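Local coordinates for putative nitrite reductase NADPH (Small subunit) oxidoreductase protein (Vibrio parahaemolyticus RIMD 2210633, PDB 3C0D) that probably serves as the small subunit of an NAD(P)H-dependent nitrite reductase in nitrate assimilation and has a Rieske-like fold, at residues A[4-9]-A[99-104]; A[13-18]-A[30-35]; A[50-55]-A[71-76]; A[42-47]-A[91-96]. All blocks are in the same frame, centred on the assembly; numbering follows the deposited sequence.

Interaction 1. Residues A[4-9]-A[99-104]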
loop_
_atom_site.group_PDB
_atom_site.type_symbol
_atom_site.label_atom_id
_atom_site.label_comp_id
_atom_site.label_asym_id
_atom_site.label_seq_id
_atom_site.Cartn_x
_atom_site.Cartn_y
_atom_site.Cartn_z
ATOM N N LEU A 4 -2.901 16.623 10.590
ATOM C CA LEU A 4 -1.676 16.386 11.408
ATOM C C LEU A 4 -1.868 15.198 12.348
ATOM O O LEU A 4 -0.891 14.597 12.802
ATOM C CB LEU A 4 -1.331 17.628 12.255
ATOM C CG LEU A 4 -0.926 18.978 11.641
ATOM C CD1 LEU A 4 -0.648 19.961 12.769
ATOM C CD2 LEU A 4 0.306 18.819 10.761
ATOM N N THR A 5 -3.121 14.853 12.637
ATOM C CA THR A 5 -3.405 13.745 13.554
ATOM C C THR A 5 -3.226 12.334 12.979
ATOM O O THR A 5 -3.475 12.089 11.792
ATOM C CB THR A 5 -4.830 13.857 14.136
ATOM O OG1 THR A 5 -5.779 13.999 13.067
ATOM C CG2 THR A 5 -4.927 15.058 15.079
ATOM N N LYS A 6 -2.789 11.417 13.841
ATOM C CA LYS A 6 -2.555 10.030 13.460
ATOM C C LYS A 6 -3.474 9.066 14.205
ATOM O O LYS A 6 -3.724 9.222 15.398
ATOM C CB LYS A 6 -1.094 9.654 13.713
ATOM C CG LYS A 6 -0.633 9.831 15.143
ATOM C CD LYS A 6 0.826 9.424 15.296
ATOM C CE LYS A 6 1.729 10.256 14.396
ATOM N NZ LYS A 6 3.150 9.877 14.578
ATOM N N VAL A 7 -3.972 8.063 13.491
ATOM C CA VAL A 7 -4.884 7.079 14.070
ATOM C C VAL A 7 -4.250 5.688 14.094
ATOM O O VAL A 7 -3.839 5.176 13.052
ATOM C CB VAL A 7 -6.195 6.989 13.238
ATOM C CG1 VAL A 7 -7.279 6.250 14.028
ATOM C CG2 VAL A 7 -6.657 8.379 12.844
ATOM N N LYS A 8 -4.179 5.076 15.273
ATOM C CA LYS A 8 -3.612 3.737 15.388
ATOM C C LYS A 8 -4.252 2.836 14.342
ATOM O O LYS A 8 -5.477 2.771 14.238
ATOM C CB LYS A 8 -3.859 3.165 16.791
ATOM C CG LYS A 8 -3.085 3.879 17.907
ATOM C CD LYS A 8 -3.365 3.277 19.276
ATOM C CE LYS A 8 -2.555 3.990 20.350
ATOM N NZ LYS A 8 -2.889 3.545 21.731
ATOM N N LEU A 9 -3.417 2.149 13.566
ATOM C CA LEU A 9 -3.865 1.251 12.497
ATOM C C LEU A 9 -3.576 -0.216 12.858
ATOM O O LEU A 9 -4.483 -1.054 12.919
ATOM C CB LEU A 9 -3.139 1.632 11.212
ATOM C CG LEU A 9 -3.780 1.265 9.884
ATOM C CD1 LEU A 9 -5.216 1.740 9.856
ATOM C CD2 LEU A 9 -2.987 1.916 8.766
ATOM N N THR A 99 2.800 6.350 9.043
ATOM C CA THR A 99 4.000 6.466 9.870
ATOM C C THR A 99 4.045 5.364 10.923
ATOM O O THR A 99 3.016 4.778 11.273
ATOM C CB THR A 99 4.077 7.822 10.594
ATOM O OG1 THR A 99 2.886 8.025 11.370
ATOM C CG2 THR A 99 4.240 8.940 9.587
ATOM N N VAL A 100 5.248 5.096 11.426
ATOM C CA VAL A 100 5.461 4.069 12.445
ATOM C C VAL A 100 6.313 4.648 13.570
ATOM O O VAL A 100 7.514 4.852 13.407
ATOM C CB VAL A 100 6.193 2.851 11.850
ATOM C CG1 VAL A 100 6.202 1.711 12.846
ATOM C CG2 VAL A 100 5.533 2.451 10.538
ATOM N N ASP A 101 5.689 4.916 14.710
ATOM C CA ASP A 101 6.412 5.469 15.840
ATOM C C ASP A 101 7.217 4.407 16.576
ATOM O O ASP A 101 8.366 4.167 16.216
ATOM C CB ASP A 101 5.441 6.188 16.761
ATOM C CG ASP A 101 4.752 7.348 16.060
ATOM O OD1 ASP A 101 5.479 8.207 15.498
ATOM O OD2 ASP A 101 3.495 7.393 16.056
ATOM N N ASP A 102 6.662 3.769 17.596
ATOM C CA ASP A 102 7.436 2.724 18.264
ATOM C C ASP A 102 7.321 1.530 17.335
ATOM O O ASP A 102 8.181 1.303 16.484
ATOM C CB ASP A 102 6.852 2.417 19.640
ATOM C CG ASP A 102 7.726 2.946 20.777
ATOM O OD1 ASP A 102 8.505 3.910 20.560
ATOM O OD2 ASP A 102 7.624 2.396 21.893
ATOM N N ASN A 103 6.260 0.761 17.500
ATOM C CA ASN A 103 6.002 -0.352 16.603
ATOM C C ASN A 103 4.543 -0.152 16.256
ATOM O O ASN A 103 3.830 -1.075 15.875
ATOM C CB ASN A 103 6.238 -1.697 17.286
ATOM C CG ASN A 103 7.674 -2.165 17.154
ATOM O OD1 ASN A 103 8.242 -2.159 16.059
ATOM N ND2 ASN A 103 8.266 -2.579 18.267
ATOM N N GLN A 104 4.123 1.095 16.400
ATOM C CA GLN A 104 2.759 1.493 16.136
ATOM C C GLN A 104 2.662 2.063 14.739
ATOM O O GLN A 104 3.333 3.044 14.401
ATOM C CB GLN A 104 2.317 2.550 17.152
ATOM C CG GLN A 104 0.884 2.989 17.010
ATOM C CD GLN A 104 -0.065 1.821 17.093
ATOM O OE1 GLN A 104 -0.047 1.061 18.061
ATOM N NE2 GLN A 104 -0.899 1.662 16.071
#

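Interaction 2. Residues A[13-18]-A[30-35]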
loop_
_atom_site.group_PDB
_atom_site.type_symbol
_atom_site.label_atom_id
_atom_site.label_comp_id
_atom_site.label_asym_id
_atom_site.label_seq_id
_atom_site.Cartn_x
_atom_site.Cartn_y
_atom_site.Cartn_z
ATOM N N ASP A 13 4.660 -5.648 13.837
ATOM C CA ASP A 13 4.847 -7.084 13.673
ATOM C C ASP A 13 3.589 -7.840 13.233
ATOM O O ASP A 13 3.530 -9.074 13.309
ATOM C CB ASP A 13 5.473 -7.724 14.919
ATOM C CG ASP A 13 4.829 -7.282 16.205
ATOM O OD1 ASP A 13 4.553 -6.071 16.352
ATOM O OD2 ASP A 13 4.630 -8.152 17.079
ATOM N N ASP A 14 2.595 -7.086 12.761
ATOM C CA ASP A 14 1.374 -7.658 12.215
ATOM C C ASP A 14 1.666 -7.709 10.710
ATOM O O ASP A 14 0.978 -8.385 9.931
ATOM C CB ASP A 14 0.169 -6.745 12.460
ATOM C CG ASP A 14 -0.510 -7.003 13.796
ATOM O OD1 ASP A 14 -0.652 -8.184 14.184
ATOM O OD2 ASP A 14 -0.922 -6.020 14.448
ATOM N N LEU A 15 2.710 -6.978 10.326
ATOM C CA LEU A 15 3.140 -6.880 8.939
ATOM C C LEU A 15 4.409 -7.669 8.613
ATOM O O LEU A 15 5.476 -7.400 9.173
ATOM C CB LEU A 15 3.405 -5.418 8.565
ATOM C CG LEU A 15 2.329 -4.349 8.732
ATOM C CD1 LEU A 15 2.901 -3.033 8.231
ATOM C CD2 LEU A 15 1.077 -4.718 7.953
HETATM N N MSE A 16 4.290 -8.622 7.691
HETATM C CA MSE A 16 5.427 -9.409 7.251
HETATM C C MSE A 16 6.153 -8.565 6.209
HETATM O O MSE A 16 5.520 -7.855 5.427
HETATM C CB MSE A 16 4.972 -10.713 6.610
HETATM C CG MSE A 16 4.621 -11.816 7.588
HETATM SE SE MSE A 16 4.201 -13.480 6.645
HETATM C CE MSE A 16 5.961 -14.322 6.693
ATOM N N PRO A 17 7.495 -8.626 6.184
ATOM C CA PRO A 17 8.278 -7.852 5.221
ATOM C C PRO A 17 7.942 -8.141 3.769
ATOM O O PRO A 17 7.944 -9.289 3.340
ATOM C CB PRO A 17 9.705 -8.228 5.575
ATOM C CG PRO A 17 9.623 -8.431 7.051
ATOM C CD PRO A 17 8.389 -9.286 7.149
ATOM N N PHE A 18 7.633 -7.083 3.027
ATOM C CA PHE A 18 7.314 -7.197 1.610
ATOM C C PHE A 18 6.024 -7.945 1.288
ATOM O O PHE A 18 5.774 -8.257 0.126
ATOM C CB PHE A 18 8.480 -7.880 0.872
ATOM C CG PHE A 18 9.794 -7.168 1.028
ATOM C CD1 PHE A 18 9.974 -5.889 0.488
ATOM C CD2 PHE A 18 10.856 -7.771 1.695
ATOM C CE1 PHE A 18 11.194 -5.219 0.601
ATOM C CE2 PHE A 18 12.089 -7.111 1.818
ATOM C CZ PHE A 18 12.251 -5.834 1.266
ATOM N N VAL A 30 -7.673 -1.068 2.097
ATOM C CA VAL A 30 -6.277 -0.658 1.977
ATOM C C VAL A 30 -5.297 -1.825 2.105
ATOM O O VAL A 30 -5.537 -2.785 2.842
ATOM C CB VAL A 30 -5.933 0.401 3.048
ATOM C CG1 VAL A 30 -4.526 0.913 2.850
ATOM C CG2 VAL A 30 -6.931 1.533 2.984
ATOM N N ALA A 31 -4.190 -1.733 1.379
ATOM C CA ALA A 31 -3.162 -2.763 1.417
ATOM C C ALA A 31 -1.903 -2.162 2.033
ATOM O O ALA A 31 -1.391 -1.170 1.531
ATOM C CB ALA A 31 -2.867 -3.277 -0.001
ATOM N N LEU A 32 -1.423 -2.742 3.130
ATOM C CA LEU A 32 -0.219 -2.241 3.775
ATOM C C LEU A 32 0.984 -3.060 3.337
ATOM O O LEU A 32 0.912 -4.286 3.255
ATOM C CB LEU A 32 -0.341 -2.301 5.295
ATOM C CG LEU A 32 -1.442 -1.447 5.911
ATOM C CD1 LEU A 32 -1.166 -1.277 7.387
ATOM C CD2 LEU A 32 -1.507 -0.088 5.218
ATOM N N PHE A 33 2.089 -2.378 3.057
ATOM C CA PHE A 33 3.297 -3.052 2.612
ATOM C C PHE A 33 4.481 -2.523 3.404
ATOM O O PHE A 33 4.906 -1.378 3.216
ATOM C CB PHE A 33 3.531 -2.796 1.123
ATOM C CG PHE A 33 2.666 -3.618 0.216
ATOM C CD1 PHE A 33 2.959 -4.965 -0.016
ATOM C CD2 PHE A 33 1.601 -3.030 -0.476
ATOM C CE1 PHE A 33 2.203 -5.726 -0.939
ATOM C CE2 PHE A 33 0.831 -3.775 -1.405
ATOM C CZ PHE A 33 1.141 -5.122 -1.633
ATOM N N TYR A 34 5.015 -3.361 4.285
ATOM C CA TYR A 34 6.157 -2.972 5.105
ATOM C C TYR A 34 7.484 -3.243 4.392
ATOM O O TYR A 34 7.817 -4.391 4.116
ATOM C CB TYR A 34 6.103 -3.727 6.440
ATOM C CG TYR A 34 7.370 -3.665 7.257
ATOM C CD1 TYR A 34 8.029 -2.456 7.470
ATOM C CD2 TYR A 34 7.884 -4.811 7.860
ATOM C CE1 TYR A 34 9.180 -2.384 8.275
ATOM C CE2 TYR A 34 9.030 -4.751 8.675
ATOM C CZ TYR A 34 9.669 -3.531 8.881
ATOM O OH TYR A 34 10.757 -3.446 9.727
ATOM N N ILE A 35 8.225 -2.181 4.088
ATOM C CA ILE A 35 9.525 -2.309 3.429
ATOM C C ILE A 35 10.586 -1.939 4.461
ATOM O O ILE A 35 10.735 -0.763 4.794
ATOM C CB ILE A 35 9.679 -1.329 2.236
ATOM C CG1 ILE A 35 8.446 -1.388 1.331
ATOM C CG2 ILE A 35 10.903 -1.689 1.435
ATOM C CD1 ILE A 35 8.204 -2.764 0.715
#

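Interaction 3. Residues A[50-55]-A[71-76]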
loop_
_atom_site.group_PDB
_atom_site.type_symbol
_atom_site.label_atom_id
_atom_site.label_comp_id
_atom_site.label_asym_id
_atom_site.label_seq_id
_atom_site.Cartn_x
_atom_site.Cartn_y
_atom_site.Cartn_z
ATOM N N GLY A 50 -8.695 -5.343 -13.306
ATOM C CA GLY A 50 -8.714 -6.727 -12.857
ATOM C C GLY A 50 -9.970 -6.859 -12.041
ATOM O O GLY A 50 -10.568 -7.932 -11.949
ATOM N N LYS A 51 -10.338 -5.740 -11.429
ATOM C CA LYS A 51 -11.553 -5.637 -10.659
ATOM C C LYS A 51 -11.750 -6.613 -9.506
ATOM O O LYS A 51 -12.651 -7.456 -9.546
ATOM C CB LYS A 51 -12.728 -5.727 -11.630
ATOM C CG LYS A 51 -12.589 -4.775 -12.781
ATOM C CD LYS A 51 -12.482 -3.367 -12.254
ATOM C CE LYS A 51 -12.400 -2.366 -13.379
ATOM N NZ LYS A 51 -12.208 -1.000 -12.828
ATOM N N ALA A 52 -10.925 -6.491 -8.472
ATOM C CA ALA A 52 -11.049 -7.353 -7.304
ATOM C C ALA A 52 -10.074 -6.918 -6.226
ATOM O O ALA A 52 -8.980 -6.455 -6.536
ATOM C CB ALA A 52 -10.798 -8.807 -7.684
ATOM N N TYR A 53 -10.487 -7.035 -4.964
ATOM C CA TYR A 53 -9.606 -6.670 -3.873
ATOM C C TYR A 53 -8.573 -7.754 -3.920
ATOM O O TYR A 53 -8.854 -8.886 -3.523
ATOM C CB TYR A 53 -10.301 -6.734 -2.519
ATOM C CG TYR A 53 -11.498 -5.845 -2.375
ATOM C CD1 TYR A 53 -11.368 -4.457 -2.332
ATOM C CD2 TYR A 53 -12.768 -6.390 -2.290
ATOM C CE1 TYR A 53 -12.488 -3.629 -2.204
ATOM C CE2 TYR A 53 -13.889 -5.582 -2.169
ATOM C CZ TYR A 53 -13.748 -4.211 -2.119
ATOM O OH TYR A 53 -14.868 -3.443 -1.931
ATOM N N VAL A 54 -7.378 -7.416 -4.400
ATOM C CA VAL A 54 -6.327 -8.406 -4.514
ATOM C C VAL A 54 -4.902 -7.851 -4.447
ATOM O O VAL A 54 -3.936 -8.625 -4.507
ATOM C CB VAL A 54 -6.513 -9.205 -5.826
ATOM C CG1 VAL A 54 -6.112 -8.371 -7.026
ATOM C CG2 VAL A 54 -5.721 -10.490 -5.761
HETATM N N MSE A 55 -4.760 -6.536 -4.299
HETATM C CA MSE A 55 -3.431 -5.950 -4.261
HETATM C C MSE A 55 -2.574 -6.434 -3.113
HETATM O O MSE A 55 -1.344 -6.421 -3.198
HETATM C CB MSE A 55 -3.505 -4.424 -4.242
HETATM C CG MSE A 55 -4.091 -3.805 -5.522
HETATM SE SE MSE A 55 -3.337 -4.421 -7.252
HETATM C CE MSE A 55 -1.513 -3.759 -7.054
ATOM N N SER A 71 0.101 -6.515 -9.764
ATOM C CA SER A 71 -1.215 -7.073 -9.508
ATOM C C SER A 71 -1.113 -8.569 -9.776
ATOM O O SER A 71 -0.477 -8.988 -10.746
ATOM C CB SER A 71 -2.270 -6.455 -10.424
ATOM O OG SER A 71 -3.503 -7.136 -10.262
ATOM N N PRO A 72 -1.717 -9.394 -8.906
ATOM C CA PRO A 72 -1.672 -10.849 -9.088
ATOM C C PRO A 72 -2.607 -11.346 -10.197
ATOM O O PRO A 72 -2.706 -12.552 -10.429
ATOM C CB PRO A 72 -2.059 -11.371 -7.718
ATOM C CG PRO A 72 -2.991 -10.327 -7.231
ATOM C CD PRO A 72 -2.329 -9.043 -7.617
ATOM N N LEU A 73 -3.279 -10.422 -10.885
ATOM C CA LEU A 73 -4.184 -10.799 -11.966
ATOM C C LEU A 73 -3.574 -10.561 -13.354
ATOM O O LEU A 73 -2.991 -11.467 -13.950
ATOM C CB LEU A 73 -5.514 -10.040 -11.829
ATOM C CG LEU A 73 -6.345 -10.295 -10.556
ATOM C CD1 LEU A 73 -7.633 -9.495 -10.610
ATOM C CD2 LEU A 73 -6.658 -11.774 -10.416
ATOM N N TYR A 74 -3.706 -9.346 -13.873
ATOM C CA TYR A 74 -3.154 -9.018 -15.186
ATOM C C TYR A 74 -1.719 -8.447 -15.116
ATOM O O TYR A 74 -1.252 -7.734 -16.011
ATOM C CB TYR A 74 -4.106 -8.059 -15.902
ATOM C CG TYR A 74 -5.452 -8.688 -16.159
ATOM C CD1 TYR A 74 -5.590 -9.723 -17.082
ATOM C CD2 TYR A 74 -6.583 -8.282 -15.448
ATOM C CE1 TYR A 74 -6.830 -10.354 -17.296
ATOM C CE2 TYR A 74 -7.832 -8.898 -15.650
ATOM C CZ TYR A 74 -7.946 -9.937 -16.576
ATOM O OH TYR A 74 -9.161 -10.571 -16.776
ATOM N N LYS A 75 -1.039 -8.790 -14.024
ATOM C CA LYS A 75 0.349 -8.424 -13.743
ATOM C C LYS A 75 0.845 -6.978 -13.854
ATOM O O LYS A 75 2.061 -6.763 -13.830
ATOM C CB LYS A 75 1.289 -9.304 -14.580
ATOM C CG LYS A 75 1.095 -10.793 -14.413
ATOM C CD LYS A 75 1.387 -11.254 -12.991
ATOM C CE LYS A 75 1.340 -12.784 -12.885
ATOM N NZ LYS A 75 0.018 -13.359 -13.296
ATOM N N GLN A 76 -0.038 -5.987 -13.975
ATOM C CA GLN A 76 0.459 -4.614 -14.065
ATOM C C GLN A 76 1.234 -4.208 -12.801
ATOM O O GLN A 76 0.958 -4.693 -11.701
ATOM C CB GLN A 76 -0.683 -3.627 -14.303
ATOM C CG GLN A 76 -1.281 -3.673 -15.698
ATOM C CD GLN A 76 -2.502 -4.567 -15.790
ATOM O OE1 GLN A 76 -3.475 -4.374 -15.068
ATOM N NE2 GLN A 76 -2.459 -5.545 -16.687
#

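Interaction 4. Residues A[42-47]-A[91-96]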
loop_
_atom_site.group_PDB
_atom_site.type_symbol
_atom_site.label_atom_id
_atom_site.label_comp_id
_atom_site.label_asym_id
_atom_site.label_seq_id
_atom_site.Cartn_x
_atom_site.Cartn_y
_atom_site.Cartn_z
ATOM N N ALA A 42 0.933 2.349 2.026
ATOM C CA ALA A 42 -0.462 1.939 1.927
ATOM C C ALA A 42 -0.997 2.283 0.555
ATOM O O ALA A 42 -0.757 3.382 0.068
ATOM C CB ALA A 42 -1.277 2.659 2.974
ATOM N N VAL A 43 -1.727 1.362 -0.069
ATOM C CA VAL A 43 -2.317 1.613 -1.387
ATOM C C VAL A 43 -3.692 0.946 -1.407
ATOM O O VAL A 43 -3.935 0.039 -0.615
ATOM C CB VAL A 43 -1.468 1.009 -2.525
ATOM C CG1 VAL A 43 -0.134 1.729 -2.635
ATOM C CG2 VAL A 43 -1.245 -0.482 -2.271
ATOM N N GLN A 44 -4.595 1.379 -2.285
ATOM C CA GLN A 44 -5.909 0.746 -2.347
ATOM C C GLN A 44 -5.716 -0.721 -2.696
ATOM O O GLN A 44 -4.902 -1.059 -3.559
ATOM C CB GLN A 44 -6.777 1.385 -3.415
ATOM C CG GLN A 44 -6.402 1.008 -4.824
ATOM C CD GLN A 44 -7.241 1.756 -5.822
ATOM O OE1 GLN A 44 -7.246 2.991 -5.835
ATOM N NE2 GLN A 44 -7.967 1.023 -6.663
ATOM N N ASP A 45 -6.476 -1.585 -2.030
ATOM C CA ASP A 45 -6.373 -3.011 -2.245
ATOM C C ASP A 45 -7.094 -3.420 -3.490
ATOM O O ASP A 45 -6.736 -4.416 -4.104
ATOM C CB ASP A 45 -6.927 -3.785 -1.056
ATOM C CG ASP A 45 -6.616 -5.272 -1.140
ATOM O OD1 ASP A 45 -5.447 -5.626 -1.414
ATOM O OD2 ASP A 45 -7.532 -6.091 -0.923
ATOM N N TRP A 46 -8.107 -2.656 -3.871
ATOM C CA TRP A 46 -8.854 -2.963 -5.088
ATOM C C TRP A 46 -8.012 -2.657 -6.349
ATOM O O TRP A 46 -7.493 -1.554 -6.506
ATOM C CB TRP A 46 -10.164 -2.163 -5.080
ATOM C CG TRP A 46 -11.025 -2.277 -6.311
ATOM C CD1 TRP A 46 -11.021 -1.449 -7.387
ATOM C CD2 TRP A 46 -12.042 -3.256 -6.562
ATOM N NE1 TRP A 46 -11.973 -1.838 -8.294
ATOM C CE2 TRP A 46 -12.618 -2.944 -7.813
ATOM C CE3 TRP A 46 -12.529 -4.363 -5.847
ATOM C CZ2 TRP A 46 -13.656 -3.704 -8.374
ATOM C CZ3 TRP A 46 -13.563 -5.118 -6.401
ATOM C CH2 TRP A 46 -14.117 -4.780 -7.652
ATOM N N ASP A 47 -7.864 -3.660 -7.214
ATOM C CA ASP A 47 -7.123 -3.550 -8.469
ATOM C C ASP A 47 -8.028 -2.920 -9.527
ATOM O O ASP A 47 -8.979 -3.545 -9.996
ATOM C CB ASP A 47 -6.704 -4.941 -8.940
ATOM C CG ASP A 47 -6.039 -4.922 -10.301
ATOM O OD1 ASP A 47 -6.072 -3.868 -10.971
ATOM O OD2 ASP A 47 -5.489 -5.965 -10.707
ATOM N N HIS A 91 -3.807 4.493 -15.183
ATOM C CA HIS A 91 -4.166 3.943 -13.875
ATOM C C HIS A 91 -3.219 4.308 -12.735
ATOM O O HIS A 91 -2.004 4.352 -12.902
ATOM C CB HIS A 91 -4.308 2.429 -13.991
ATOM C CG HIS A 91 -5.556 2.011 -14.697
ATOM N ND1 HIS A 91 -6.793 2.037 -14.089
ATOM C CD2 HIS A 91 -5.774 1.619 -15.976
ATOM C CE1 HIS A 91 -7.719 1.677 -14.961
ATOM N NE2 HIS A 91 -7.126 1.419 -16.113
ATOM N N CYS A 92 -3.801 4.566 -11.571
ATOM C CA CYS A 92 -3.040 4.949 -10.394
ATOM C C CYS A 92 -3.817 4.508 -9.152
ATOM O O CYS A 92 -5.040 4.631 -9.112
ATOM C CB CYS A 92 -2.846 6.472 -10.390
ATOM S SG CYS A 92 -1.717 7.118 -9.129
ATOM N N LEU A 93 -3.119 3.985 -8.147
ATOM C CA LEU A 93 -3.778 3.533 -6.923
ATOM C C LEU A 93 -3.869 4.642 -5.881
ATOM O O LEU A 93 -2.969 5.481 -5.766
ATOM C CB LEU A 93 -3.024 2.350 -6.305
ATOM C CG LEU A 93 -2.815 1.042 -7.070
ATOM C CD1 LEU A 93 -2.139 0.025 -6.164
ATOM C CD2 LEU A 93 -4.141 0.511 -7.543
ATOM N N LYS A 94 -4.951 4.648 -5.109
ATOM C CA LYS A 94 -5.096 5.663 -4.076
ATOM C C LYS A 94 -4.086 5.332 -2.979
ATOM O O LYS A 94 -3.818 4.158 -2.693
ATOM C CB LYS A 94 -6.526 5.676 -3.518
ATOM C CG LYS A 94 -6.773 6.777 -2.506
ATOM C CD LYS A 94 -8.239 6.875 -2.124
ATOM C CE LYS A 94 -8.484 7.997 -1.103
ATOM N NZ LYS A 94 -9.881 8.028 -0.548
ATOM N N THR A 95 -3.523 6.380 -2.381
ATOM C CA THR A 95 -2.515 6.241 -1.331
ATOM C C THR A 95 -2.920 6.880 -0.012
ATOM O O THR A 95 -3.736 7.792 0.022
ATOM C CB THR A 95 -1.190 6.890 -1.754
ATOM O OG1 THR A 95 -1.446 8.228 -2.202
ATOM C CG2 THR A 95 -0.533 6.092 -2.873
ATOM N N TRP A 96 -2.337 6.393 1.075
ATOM C CA TRP A 96 -2.605 6.928 2.405
ATOM C C TRP A 96 -1.278 7.184 3.115
ATOM O O TRP A 96 -0.407 6.317 3.128
ATOM C CB TRP A 96 -3.434 5.940 3.224
ATOM C CG TRP A 96 -4.898 5.932 2.894
ATOM C CD1 TRP A 96 -5.895 6.586 3.563
ATOM C CD2 TRP A 96 -5.532 5.213 1.832
ATOM N NE1 TRP A 96 -7.109 6.313 2.986
ATOM C CE2 TRP A 96 -6.917 5.473 1.921
ATOM C CE3 TRP A 96 -5.065 4.372 0.816
ATOM C CZ2 TRP A 96 -7.843 4.920 1.029
ATOM C CZ3 TRP A 96 -5.990 3.818 -0.076
ATOM C CH2 TRP A 96 -7.364 4.099 0.040
#

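Interaction 1. Residues A[4-9]-A[99-104]
Lys6 and Asp101 meet tip to tip in a salt bridge across strand 104-108 of the antiparallel sheet of this Rieske-like fold. Strand 104-108, which starts at Gln104, runs between 6-11 and 95-100; the contacts between the segments are made by side chains. The closer packing is at Lys8 and Gln104, whose side chains cross at about a right angle. The Gln104 chain bends at chi2 (56°), which puts CD over Lys8, with Gln104 CD 3.7 Å from Lys8 CG. Its NE2 lies 3.4 Å from Lys8 CB. The rest of the Lys8 chain runs on, extended, away from this contact. The Lys6 side is looser and exposed. The Lys6 side chain also touches Cys106 and Leu108, while Thr99 OG1 stays 3.7 Å from Lys6 NZ. Asp101 sits in the hairpin turn, which its own N closes by a bond to Gln104 O. The carboxylate takes Lys6 NZ on the syn lone pair of Asp101 OD2, at 2.9 Å, with Asp101 OD1 3.0 Å from the same nitrogen.

Interaction 2. Residues A[13-18]-A[30-35]
Leu15 rides over the hollow between Leu32 and Tyr34, which point from strand 28-35 toward the loop. Its two methyls divide the work: Leu15 CD2 settles 3.9 Å from Leu32 CB, and Leu15 CD1 lies 3.7 Å from Tyr34 CB. Leu15 is buried, and its other neighbours include Cys10, Ala21 and Val40. The Tyr34 ring is a bump that rises alongside the loop. CG is anti to the backbone N (chi1 167°), and the ring lies beside Pro17, pointing the same way, with Pro17 CG 4.1 Å from Tyr34 CE2. In the Rieske-like fold of this protein, segment 13-18 is part of the connection from strand 6-11 to strand 21-25, and here it covers part of strand 28-35. Phe18 N donates a nearly straight bond to Tyr34 O (2.9 Å, 172°). The Phe18 ring crosses Ile35 at about a right angle. Phe18 CD1 comes to 3.6 Å from Ile35 CD1, and Phe18 CE1 to 3.6 Å from Ile35 CG2. Pro36 also touches the Phe18 ring.

Interaction 3. Residues A[50-55]-A[71-76]
Gly50 packs against Tyr74 and Leu73, the first of several apolar contacts between two loops of this Rieske-like domain. Its CA meets the edge of the Tyr74 ring in the ring plane, 3.6 Å from Tyr74 CE2. The backbone phi of 142° is one that suits glycine. Gly50 O lies 3.6 Å from Leu73 CD1. At Ala52 the packing is thin, with Ala52 CB 4.4 Å from that same methyl. Val54 meets the second segment more broadly. Its CG1 touches Leu73, with Val54 CG1 4.0 Å from Leu73 CG. Val54 also faces Pro72, but the detail of that approach is doubtful. Met55, modelled as selenomethionine, starts away from the second segment. A bend at chi2 (-50°) places SE back over Ser71, 3.9 Å from Ser71 CB. No hydrogen bond crosses between the segments. The 71-76 turn is held from within by Ser71 N bonding to Gln76 O at 2.8 Å. Ser71 OG also accepts a weak bond from Leu73 N, and its stronger partner is Asp47. Segment 50-55 includes a short, weakly bonded strand at 52-53, beside 39-47. Segment 71-76 links strands 67-70 and 77-79 of the smaller sheet, so the contact joins the two sheets of the fold.

Interaction 4. Residues A[42-47]-A[91-96]
Gln44 binds Lys94 twice, once through its backbone and once through its side chain. Gln44 N donates to Lys94 O at 2.9 Å, in a bent bond of 136°. Lys94 N donates to Gln44 OE1, also at 2.9 Å but straighter, at 164°. The amide oxygen thus takes an N-H that a regular strand pair would give to a backbone carbonyl. The other end of the amide, Gln44 NE2, bonds to Trp46 O in the plane of the amide. With bonds at both OE1 and NE2, the rotation of the Gln44 amide is fixed. Lys94 O also receives a CA-H...O contact from Val43 CA at 3.2 Å. Beside these bonds, Val43 and Thr95 form an antiparallel non-hydrogen-bonded pair. Buried Leu93 packs against the Gln44 side chain and splits its branches. Leu93 CD2 lies 3.6 Å from Gln44 CG, and Leu93 CD1 lies 3.8 Å from Val43 CB. Farther along, Trp96 turns a ring edge to the Gln44 backbone, with Trp96 CZ3 3.6 Å from Gln44 N. Lys94 CG covers one face of that indole, offset toward the rim. The methyl of Ala42 rests 3.9 Å from Trp96 CB. Lys94 NZ reaches on to a salt bridge with Glu28. The contact joins strand 39-47 to strand 95-100 in the larger antiparallel sheet. Strand 28-35 pairs with 39-47 too, and its Val30 and Leu32 touch Ala42.

How the interactions relate
Interactions 1, 2 and 4 follow the larger sheet, and interaction 3 joins it to the smaller one. Interaction 1 encloses the other three along the chain. It touches interaction 2 through Leu9 CD2 and Leu32 CD1, 3.9 Å apart, but its centre is about 28 Å from that of interaction 3. Interactions 2 and 4 are joined by a probable hydrogen bond from Ala31 N to Val43 O, 2.7 Å. Interactions 3 and 4 have centres about 11 Å apart. There Met55 N probably bonds to Asp45 O at 2.9 Å, and Asp47 meets Ser71. Asp47 and Ser71 probably begin the stretches matching the two Rieske cluster loops, but these lack the usual Cys and His ligands, so a cluster here is doubtful.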